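Local atomic coordinates of tube-forming protein in Mycobacterial Envelpe, TiME (Mycolicibacterium smegmatis, PDB entry 7CU9), a protein that probably forms part of a tube across the mycobacterial outer envelope, thought to serve in protein transport or secretion. Residues Val12-Gly16 with Ile26-Ser30. Numbering follows the deposited sequence.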
# COMPACT_ATOMS: atom_id res chain seq x y z
N VAL B 12 -14.33 12.08 9.68
CA VAL B 12 -12.92 12.20 9.18
C VAL B 12 -12.05 11.25 9.99
O VAL B 12 -11.94 11.45 11.22
CB VAL B 12 -12.42 13.65 9.25
CG1 VAL B 12 -10.98 13.77 8.77
CG2 VAL B 12 -13.32 14.60 8.48
N MET B 13 -11.48 10.23 9.34
CA MET B 13 -10.66 9.19 10.01
C MET B 13 -9.35 9.82 10.46
O MET B 13 -8.67 10.50 9.69
CB MET B 13 -10.38 8.01 9.08
CG MET B 13 -11.63 7.26 8.65
SD MET B 13 -12.56 6.57 10.04
CE MET B 13 -13.86 7.78 10.22
N PRO B 14 -8.95 9.63 11.74
CA PRO B 14 -7.68 10.14 12.23
C PRO B 14 -6.50 9.32 11.69
O PRO B 14 -6.72 8.25 11.15
CB PRO B 14 -7.82 10.01 13.76
CG PRO B 14 -8.72 8.81 13.93
CD PRO B 14 -9.70 8.90 12.78
N LYS B 15 -5.27 9.83 11.86
CA LYS B 15 -4.05 9.24 11.25
C LYS B 15 -3.91 7.76 11.65
O LYS B 15 -3.49 6.97 10.80
CB LYS B 15 -2.81 10.06 11.60
CG LYS B 15 -2.51 10.26 13.08
CD LYS B 15 -1.24 11.04 13.29
CE LYS B 15 -0.90 11.25 14.75
NZ LYS B 15 0.17 12.27 14.91
N GLY B 16 -4.25 7.39 12.89
CA GLY B 16 -4.19 5.99 13.36
C GLY B 16 -5.05 5.07 12.50
O GLY B 16 -4.58 3.99 12.10
N ILE B 26 1.51 6.29 9.35
CA ILE B 26 0.97 7.65 9.07
C ILE B 26 1.09 8.44 10.37
O ILE B 26 0.21 8.30 11.23
CB ILE B 26 -0.49 7.57 8.58
CG1 ILE B 26 -0.66 6.66 7.36
CG2 ILE B 26 -1.05 8.96 8.31
CD1 ILE B 26 -0.09 7.21 6.07
N ARG B 27 2.19 9.19 10.53
CA ARG B 27 2.57 9.80 11.83
C ARG B 27 2.20 11.29 11.85
O ARG B 27 2.29 11.89 12.94
CB ARG B 27 4.06 9.59 12.10
CG ARG B 27 4.44 8.12 12.24
CD ARG B 27 5.87 7.94 12.73
NE ARG B 27 6.47 6.74 12.18
CZ ARG B 27 6.33 5.51 12.67
NH1 ARG B 27 5.61 5.29 13.76
NH2 ARG B 27 6.92 4.49 12.07
N TRP B 28 1.80 11.87 10.72
CA TRP B 28 1.52 13.32 10.59
C TRP B 28 0.10 13.53 10.07
O TRP B 28 -0.31 12.81 9.14
CB TRP B 28 2.54 14.01 9.68
CG TRP B 28 2.36 15.50 9.60
CD1 TRP B 28 2.93 16.44 10.42
CD2 TRP B 28 1.54 16.22 8.67
NE1 TRP B 28 2.52 17.69 10.05
CE2 TRP B 28 1.67 17.59 8.98
CE3 TRP B 28 0.71 15.84 7.60
CZ2 TRP B 28 1.01 18.58 8.25
CZ3 TRP B 28 0.06 16.83 6.89
CH2 TRP B 28 0.21 18.18 7.21
N GLU B 29 -0.63 14.50 10.64
CA GLU B 29 -1.91 14.94 10.05
C GLU B 29 -2.19 16.40 10.42
O GLU B 29 -1.68 16.90 11.44
CB GLU B 29 -3.04 13.99 10.45
CG GLU B 29 -3.76 14.31 11.74
CD GLU B 29 -5.01 13.46 11.90
OE1 GLU B 29 -5.04 12.63 12.82
OE2 GLU B 29 -5.95 13.62 11.07
N SER B 30 -2.98 17.05 9.56
CA SER B 30 -3.47 18.44 9.72
C SER B 30 -4.96 18.45 9.38
O SER B 30 -5.30 18.12 8.23
CB SER B 30 -2.69 19.38 8.84
OG SER B 30 -3.17 20.70 9.00
O HOH W 1 -6.23 11.78 8.89
O HOH W 2 0.28 15.12 13.53
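Two direct hydrogen bonds, both made by K15, tie the start of helix 15-22 to strand 28-32 and the residue just ahead of it. The backbone N of K15 donates to OE1 of E29 at 3.0 Å, so the carboxylate takes up an amide that the first turn of the helix cannot satisfy. In its extended conformation the lysine side chain runs along the 26-30 backbone until NZ meets the carbonyl O of R27 at 2.9 Å. Water extends both links: one molecule lies 2.9 Å from both M13 O and E29 OE2, while a second accepts from K15 NZ (3.2 Å) and E29 N (3.1 Å). Packing is modest, with K15 CB 3.9 Å from I26 CG2, while M13 turns away onto L180 and A183 of helix 174-185. A classic beta bulge, with R27 and W28 opposite Q72, marks where the chain enters strand 28-32. P14 holds the N-cap position, and E29 joins the helix's first turn to the PknH-like domain's antiparallel sheet, in which strand 28-32 is outermost within this chain.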